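Local coordinates for N-alpha-acetyltransferase 35, NatC auxiliary subunit (PDB 6YGA), which serves as the large auxiliary subunit of the NatC N-terminal acetyltransferase, the complex that acetylates the N-terminal methionine of the L-A virus Gag protein, at residues B[340-348]-B[396-405]; B[55-64]-B[278-287]. All coordinates share one frame; numbering follows the deposited sequence.

Overall arrangement
Contact 1 and contact 2 lie in separate parts of the chain, their centres about 37 Å apart and their nearest atoms about 18 Å apart, and they share no helix or strand. Contact 1 is largely buried, about 9 Å from the centre of the chain, and pairs helix 337-347 with helix 386-402. Two direct hydrogen bonds and a water bind one end of it, while rings and aliphatic groups fill the other. Contact 2, about 33 Å from that centre and only partly buried, brings the N-terminal region against the loop after helix 276-280. No hydrogen bond crosses it; prolines and leucines pack instead, and several of its polar groups turn to the other two NatC subunits.

Contact 1 of 2, residues B[340-348]-B[396-405]; sequences RILFPLFFI and LEWYQNCSQN
R340 and S403 are joined by two hydrogen bonds running in opposite senses. S403 OG donates to R340 O at 3.1 Å, and R340 NH1 donates to S403 O with an N-H...O angle of 167°, the acceptor lying in the guanidinium plane. They tie one end of a nearly antiparallel helix pair, 340-347 against 396-402, whose axes come within 9.3 Å and cross at 156° in the region whose sequence belongs to the NAA35-like TPR-repeat family. A bend at chi3 brings the guanidinium edge to S403 O, and N405 CA lies over one face of the group. Water 1 accepts from R340 NH1 and N405 N and donates to Q404 OE1, while NE of R340 hydrogen-bonds to R335 O and NH2 makes a salt bridge to D176. Within 396-405, Q400 O receives Q404 NE2 and S403 N from opposite faces of its plane; NE2 also donates to I170 O. P344 lies next to this polar end, its CG 3.4 Å from S403 OG, and its ring crosses the Q400 side chain at about a right angle. F343 turns its ring edge to Y399 O. Further along, F347 and Y399 form an offset stack with planes at 30°; W398 CZ3 covers the other face of Y399, whose OH bonds to H367 and T322. The pair ends where I348 CD1 rests 3.9 Å from L396 CB.

Contact 2 of 2, residues B[55-64]-B[278-287]; sequences LEVNNSKLDS and QKHRSNQFPP
L62 and P286 approach to 4.7 Å between their CA atoms, S64 and P287 to 4.9 Å, yet no hydrogen bond joins the two segments. L55 meets 278-287 through its branched end: CD2 lies 3.7 Å from P286 N and 3.9 Å from P286 CD, with CD1 against the Q284 carbonyl. L62, later in 55-64 and beyond the type II turn E56-N59, reaches the same proline, its CD2 3.7 Å from P286 CG and the two side chains side by side. P287 packs against main chain, CG facing the oxygens of both S60 and D63 and CD beside S64 N. S64 CB sits 3.5 Å from Q278 O, while its OG hydrogen-bonds to R51 of the N-alpha-acetyltransferase 38 subunit. K279 CG passes 3.5 Å from S64 O before the extended chain carries NZ on to I67 O. Each segment is shaped by an Asx turn: N59 OD1 accepts from K61 N, and N283 OD1 from F285 N at 2.9 Å, the donor above the amide carbonyl plane. D63 OD2 holds N58 N and makes a salt bridge to R22 of the N-alpha-acetyltransferase 38 subunit. The packing thus joins the loop after helix 276-280 to strand 55-56, which pairs in parallel with a strand of the N-alpha-acetyltransferase 38 subunit, while E56 makes a salt bridge to K20 of the N-alpha-acetyltransferase 30 subunit.

Contact 1 of 2, residues B[340-348]-B[396-405]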
# COMPACT_ATOMS: atom_id res chain seq x y z
N ARG B 340 7.93 8.35 6.90
CA ARG B 340 6.53 8.60 6.58
C ARG B 340 5.65 8.50 7.82
O ARG B 340 4.65 9.22 7.93
CB ARG B 340 6.05 7.63 5.50
CG ARG B 340 6.69 7.89 4.14
CD ARG B 340 5.96 7.19 3.01
NE ARG B 340 6.15 5.74 3.03
CZ ARG B 340 5.21 4.87 3.38
NH1 ARG B 340 4.01 5.30 3.74
NH2 ARG B 340 5.47 3.57 3.36
N ILE B 341 5.99 7.62 8.76
CA ILE B 341 5.30 7.63 10.04
C ILE B 341 5.69 8.86 10.85
O ILE B 341 4.86 9.45 11.55
CB ILE B 341 5.60 6.34 10.82
CG1 ILE B 341 5.21 5.11 10.01
CG2 ILE B 341 4.87 6.34 12.17
CD1 ILE B 341 5.58 3.79 10.67
N LEU B 342 6.96 9.26 10.75
CA LEU B 342 7.47 10.32 11.60
C LEU B 342 6.81 11.66 11.30
O LEU B 342 6.50 12.43 12.22
CB LEU B 342 8.99 10.42 11.44
CG LEU B 342 9.73 11.21 12.51
CD1 LEU B 342 9.52 10.57 13.86
CD2 LEU B 342 11.21 11.30 12.17
N PHE B 343 6.56 11.94 10.02
CA PHE B 343 6.06 13.26 9.63
C PHE B 343 4.74 13.63 10.31
O PHE B 343 4.69 14.69 10.95
CB PHE B 343 5.98 13.36 8.11
CG PHE B 343 5.10 14.47 7.62
CD1 PHE B 343 5.50 15.80 7.73
CD2 PHE B 343 3.87 14.20 7.07
CE1 PHE B 343 4.69 16.82 7.29
CE2 PHE B 343 3.05 15.21 6.62
CZ PHE B 343 3.46 16.52 6.73
N PRO B 344 3.67 12.83 10.23
CA PRO B 344 2.43 13.26 10.91
C PRO B 344 2.58 13.37 12.42
O PRO B 344 1.97 14.26 13.02
CB PRO B 344 1.42 12.18 10.51
CG PRO B 344 1.97 11.59 9.26
CD PRO B 344 3.45 11.58 9.48
N LEU B 345 3.39 12.51 13.05
CA LEU B 345 3.59 12.62 14.49
C LEU B 345 4.45 13.83 14.84
O LEU B 345 4.24 14.46 15.88
CB LEU B 345 4.23 11.34 15.02
CG LEU B 345 3.40 10.08 14.79
CD1 LEU B 345 4.16 8.83 15.22
CD2 LEU B 345 2.08 10.21 15.54
N PHE B 346 5.43 14.15 13.99
CA PHE B 346 6.24 15.35 14.18
C PHE B 346 5.47 16.62 13.83
O PHE B 346 5.71 17.67 14.44
CB PHE B 346 7.50 15.24 13.31
CG PHE B 346 8.48 16.36 13.51
CD1 PHE B 346 9.43 16.29 14.52
CD2 PHE B 346 8.48 17.46 12.67
CE1 PHE B 346 10.34 17.31 14.70
CE2 PHE B 346 9.39 18.48 12.85
CZ PHE B 346 10.32 18.41 13.87
N PHE B 347 4.54 16.53 12.88
CA PHE B 347 3.78 17.69 12.44
C PHE B 347 2.61 17.97 13.38
O PHE B 347 2.36 19.13 13.73
CB PHE B 347 3.29 17.46 11.01
CG PHE B 347 2.71 18.68 10.35
CD1 PHE B 347 3.52 19.75 10.01
CD2 PHE B 347 1.36 18.74 10.04
CE1 PHE B 347 2.98 20.87 9.39
CE2 PHE B 347 0.82 19.85 9.43
CZ PHE B 347 1.63 20.92 9.10
N ILE B 348 1.89 16.93 13.80
CA ILE B 348 0.76 17.04 14.71
C ILE B 348 1.20 16.43 16.03
O ILE B 348 1.37 15.21 16.14
CB ILE B 348 -0.48 16.32 14.15
CG1 ILE B 348 -0.78 16.83 12.74
CG2 ILE B 348 -1.67 16.51 15.07
CD1 ILE B 348 -1.92 16.10 12.06
N LEU B 396 -6.15 18.50 8.58
CA LEU B 396 -5.10 17.68 9.16
C LEU B 396 -5.06 16.30 8.52
O LEU B 396 -3.98 15.75 8.28
CB LEU B 396 -5.29 17.57 10.67
CG LEU B 396 -5.09 18.86 11.47
CD1 LEU B 396 -5.04 18.54 12.96
CD2 LEU B 396 -3.83 19.59 11.03
N GLU B 397 -6.23 15.71 8.24
CA GLU B 397 -6.26 14.43 7.53
C GLU B 397 -5.69 14.56 6.13
O GLU B 397 -5.07 13.61 5.62
CB GLU B 397 -7.69 13.89 7.47
CG GLU B 397 -8.21 13.39 8.81
CD GLU B 397 -9.66 12.96 8.75
OE1 GLU B 397 -10.25 12.96 7.65
OE2 GLU B 397 -10.22 12.62 9.82
N TRP B 398 -5.86 15.72 5.49
CA TRP B 398 -5.26 15.94 4.18
C TRP B 398 -3.74 15.89 4.26
O TRP B 398 -3.08 15.31 3.39
CB TRP B 398 -5.74 17.27 3.59
CG TRP B 398 -5.13 17.59 2.26
CD1 TRP B 398 -5.64 17.28 1.03
CD2 TRP B 398 -3.90 18.28 2.03
NE1 TRP B 398 -4.80 17.74 0.05
CE2 TRP B 398 -3.72 18.35 0.63
CE3 TRP B 398 -2.93 18.84 2.86
CZ2 TRP B 398 -2.61 18.96 0.05
CZ3 TRP B 398 -1.82 19.45 2.28
CH2 TRP B 398 -1.67 19.50 0.89
N TYR B 399 -3.16 16.50 5.30
CA TYR B 399 -1.71 16.47 5.47
C TYR B 399 -1.23 15.04 5.72
O TYR B 399 -0.21 14.61 5.16
CB TYR B 399 -1.29 17.38 6.62
CG TYR B 399 -1.12 18.83 6.24
CD1 TYR B 399 0.09 19.31 5.77
CD2 TYR B 399 -2.17 19.73 6.38
CE1 TYR B 399 0.25 20.64 5.42
CE2 TYR B 399 -2.02 21.06 6.04
CZ TYR B 399 -0.81 21.51 5.56
OH TYR B 399 -0.64 22.83 5.22
N GLN B 400 -1.95 14.31 6.57
CA GLN B 400 -1.53 12.95 6.92
C GLN B 400 -1.58 12.03 5.70
O GLN B 400 -0.74 11.14 5.56
CB GLN B 400 -2.42 12.41 8.04
CG GLN B 400 -2.03 11.03 8.54
CD GLN B 400 -2.51 10.76 9.95
OE1 GLN B 400 -2.67 11.67 10.76
NE2 GLN B 400 -2.74 9.48 10.26
N ASN B 401 -2.55 12.24 4.81
CA ASN B 401 -2.64 11.42 3.61
C ASN B 401 -1.42 11.59 2.70
O ASN B 401 -1.12 10.68 1.92
CB ASN B 401 -3.92 11.75 2.85
CG ASN B 401 -4.13 10.85 1.65
OD1 ASN B 401 -4.42 9.66 1.79
ND2 ASN B 401 -4.00 11.42 0.46
N CYS B 402 -0.71 12.71 2.80
CA CYS B 402 0.43 12.94 1.93
C CYS B 402 1.57 11.97 2.21
O CYS B 402 2.35 11.67 1.30
CB CYS B 402 0.94 14.38 2.08
SG CYS B 402 -0.21 15.62 1.46
N SER B 403 1.70 11.47 3.43
CA SER B 403 2.79 10.56 3.76
C SER B 403 2.39 9.10 3.62
O SER B 403 3.11 8.23 4.12
CB SER B 403 3.30 10.84 5.17
OG SER B 403 2.42 10.31 6.13
N GLN B 404 1.28 8.80 2.95
CA GLN B 404 0.92 7.42 2.68
C GLN B 404 1.72 6.90 1.48
O GLN B 404 2.37 7.66 0.76
CB GLN B 404 -0.58 7.29 2.42
CG GLN B 404 -1.45 7.81 3.56
CD GLN B 404 -1.11 7.14 4.88
OE1 GLN B 404 -0.98 5.92 4.96
NE2 GLN B 404 -0.95 7.95 5.93
N ASN B 405 1.68 5.58 1.28
CA ASN B 405 2.37 5.03 0.12
C ASN B 405 1.64 5.43 -1.16
O ASN B 405 0.54 6.00 -1.14
CB ASN B 405 2.51 3.51 0.23
CG ASN B 405 1.17 2.78 0.19
OD1 ASN B 405 0.49 2.74 -0.83
ND2 ASN B 405 0.81 2.17 1.31
O HOH W 1 0.91 4.30 3.62

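Contact 2 of 2, residues B[55-64]-B[278-287]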
# COMPACT_ATOMS: atom_id res chain seq x y z
N LEU B 55 -4.32 -22.64 9.29
CA LEU B 55 -3.20 -23.50 8.99
C LEU B 55 -3.69 -24.92 8.70
O LEU B 55 -4.86 -25.25 8.88
CB LEU B 55 -2.20 -23.50 10.15
CG LEU B 55 -1.72 -22.13 10.61
CD1 LEU B 55 -0.84 -22.28 11.85
CD2 LEU B 55 -0.96 -21.40 9.50
N GLU B 56 -2.77 -25.76 8.23
CA GLU B 56 -3.09 -27.15 7.92
C GLU B 56 -1.88 -28.03 8.18
O GLU B 56 -0.78 -27.76 7.68
CB GLU B 56 -3.54 -27.30 6.46
CG GLU B 56 -4.33 -28.58 6.21
CD GLU B 56 -5.15 -28.52 4.94
OE1 GLU B 56 -4.56 -28.58 3.85
OE2 GLU B 56 -6.39 -28.41 5.05
N VAL B 57 -2.08 -29.09 8.97
CA VAL B 57 -0.97 -29.96 9.36
C VAL B 57 -0.58 -30.84 8.18
O VAL B 57 -1.39 -31.13 7.29
CB VAL B 57 -1.35 -30.81 10.59
CG1 VAL B 57 -1.68 -29.91 11.77
CG2 VAL B 57 -2.52 -31.73 10.28
N ASN B 58 0.68 -31.26 8.16
CA ASN B 58 1.21 -32.15 7.13
C ASN B 58 1.10 -31.53 5.73
O ASN B 58 1.04 -32.24 4.73
CB ASN B 58 0.54 -33.52 7.18
CG ASN B 58 0.86 -34.27 8.46
OD1 ASN B 58 1.99 -34.24 8.94
ND2 ASN B 58 -0.15 -34.93 9.04
N ASN B 59 1.06 -30.20 5.68
CA ASN B 59 1.15 -29.44 4.44
C ASN B 59 2.41 -28.59 4.55
O ASN B 59 2.47 -27.67 5.38
CB ASN B 59 -0.09 -28.57 4.21
CG ASN B 59 -0.12 -27.93 2.83
OD1 ASN B 59 0.91 -27.53 2.30
ND2 ASN B 59 -1.31 -27.84 2.26
N SER B 60 3.42 -28.91 3.74
CA SER B 60 4.73 -28.27 3.87
C SER B 60 4.62 -26.75 3.85
O SER B 60 5.29 -26.07 4.63
CB SER B 60 5.65 -28.75 2.74
OG SER B 60 5.60 -30.16 2.62
N LYS B 61 3.76 -26.21 2.99
CA LYS B 61 3.65 -24.77 2.83
C LYS B 61 2.77 -24.11 3.88
O LYS B 61 2.79 -22.88 4.00
CB LYS B 61 3.13 -24.45 1.42
CG LYS B 61 3.75 -25.30 0.32
CD LYS B 61 3.70 -24.61 -1.04
CE LYS B 61 2.29 -24.55 -1.60
NZ LYS B 61 2.23 -23.75 -2.86
N LEU B 62 2.01 -24.89 4.66
CA LEU B 62 1.12 -24.35 5.69
C LEU B 62 1.43 -24.88 7.09
O LEU B 62 0.68 -24.58 8.02
CB LEU B 62 -0.34 -24.65 5.34
CG LEU B 62 -1.01 -23.80 4.27
CD1 LEU B 62 -2.37 -24.39 3.89
CD2 LEU B 62 -1.16 -22.36 4.74
N ASP B 63 2.50 -25.64 7.26
CA ASP B 63 2.84 -26.25 8.55
C ASP B 63 4.27 -25.86 8.91
O ASP B 63 5.22 -26.38 8.32
CB ASP B 63 2.67 -27.77 8.50
CG ASP B 63 2.66 -28.42 9.89
OD1 ASP B 63 3.18 -27.81 10.85
OD2 ASP B 63 2.14 -29.55 10.01
N SER B 64 4.41 -24.96 9.89
CA SER B 64 5.73 -24.55 10.35
C SER B 64 6.43 -25.62 11.18
O SER B 64 7.64 -25.53 11.41
CB SER B 64 5.63 -23.25 11.16
OG SER B 64 4.62 -23.34 12.15
N GLN B 278 10.40 -19.78 13.89
CA GLN B 278 9.09 -20.06 13.32
C GLN B 278 8.61 -21.46 13.68
O GLN B 278 7.40 -21.70 13.73
CB GLN B 278 9.12 -19.90 11.80
CG GLN B 278 9.62 -18.55 11.31
CD GLN B 278 9.57 -18.41 9.80
OE1 GLN B 278 8.57 -18.76 9.16
NE2 GLN B 278 10.64 -17.90 9.22
N LYS B 279 9.53 -22.38 13.92
CA LYS B 279 9.13 -23.77 14.11
C LYS B 279 8.80 -24.09 15.56
O LYS B 279 7.91 -24.92 15.82
CB LYS B 279 10.24 -24.70 13.59
CG LYS B 279 10.01 -26.18 13.84
CD LYS B 279 11.05 -27.02 13.10
CE LYS B 279 10.78 -28.50 13.27
NZ LYS B 279 11.51 -29.33 12.27
N HIS B 280 9.46 -23.44 16.51
CA HIS B 280 9.32 -23.79 17.92
C HIS B 280 8.59 -22.75 18.75
O HIS B 280 7.85 -23.12 19.67
CB HIS B 280 10.71 -24.05 18.52
CG HIS B 280 11.37 -25.28 17.98
ND1 HIS B 280 12.24 -25.26 16.91
CD2 HIS B 280 11.28 -26.57 18.37
CE1 HIS B 280 12.66 -26.48 16.67
NE2 HIS B 280 12.10 -27.30 17.53
N ARG B 281 8.76 -21.47 18.46
CA ARG B 281 7.95 -20.45 19.12
C ARG B 281 6.52 -20.50 18.58
O ARG B 281 6.28 -20.92 17.44
CB ARG B 281 8.57 -19.07 18.94
CG ARG B 281 7.71 -17.89 19.38
CD ARG B 281 8.54 -16.66 19.68
NE ARG B 281 8.94 -16.62 21.09
CZ ARG B 281 8.30 -15.93 22.02
NH1 ARG B 281 7.22 -15.23 21.71
NH2 ARG B 281 8.73 -15.95 23.28
N SER B 282 5.57 -20.10 19.42
CA SER B 282 4.17 -20.03 19.01
C SER B 282 4.02 -19.21 17.74
O SER B 282 4.43 -18.04 17.69
CB SER B 282 3.32 -19.43 20.13
OG SER B 282 3.12 -20.37 21.17
N ASN B 283 3.45 -19.82 16.71
CA ASN B 283 3.32 -19.20 15.39
C ASN B 283 1.97 -19.57 14.81
O ASN B 283 1.65 -20.75 14.67
CB ASN B 283 4.45 -19.66 14.46
CG ASN B 283 4.42 -18.96 13.11
OD1 ASN B 283 3.66 -18.02 12.90
ND2 ASN B 283 5.27 -19.43 12.20
N GLN B 284 1.17 -18.55 14.49
CA GLN B 284 -0.14 -18.75 13.89
C GLN B 284 -0.14 -18.51 12.38
O GLN B 284 -1.21 -18.48 11.77
CB GLN B 284 -1.17 -17.83 14.55
CG GLN B 284 -1.32 -18.02 16.05
CD GLN B 284 -2.50 -17.26 16.62
OE1 GLN B 284 -3.35 -16.77 15.89
NE2 GLN B 284 -2.55 -17.17 17.95
N PHE B 285 1.03 -18.36 11.78
CA PHE B 285 1.17 -18.04 10.37
C PHE B 285 1.94 -19.13 9.64
O PHE B 285 2.69 -19.90 10.26
CB PHE B 285 1.90 -16.69 10.20
CG PHE B 285 1.15 -15.52 10.75
CD1 PHE B 285 1.24 -15.18 12.09
CD2 PHE B 285 0.33 -14.76 9.93
CE1 PHE B 285 0.54 -14.10 12.60
CE2 PHE B 285 -0.37 -13.68 10.43
CZ PHE B 285 -0.27 -13.35 11.77
N PRO B 286 1.76 -19.25 8.32
CA PRO B 286 2.52 -20.25 7.56
C PRO B 286 4.00 -19.94 7.57
O PRO B 286 4.40 -18.78 7.76
CB PRO B 286 1.94 -20.14 6.14
CG PRO B 286 0.60 -19.48 6.32
CD PRO B 286 0.77 -18.55 7.49
N PRO B 287 4.86 -20.94 7.37
CA PRO B 287 6.30 -20.68 7.35
C PRO B 287 6.72 -19.92 6.10
O PRO B 287 6.15 -20.10 5.02
CB PRO B 287 6.91 -22.08 7.38
CG PRO B 287 5.89 -22.94 6.74
CD PRO B 287 4.56 -22.36 7.16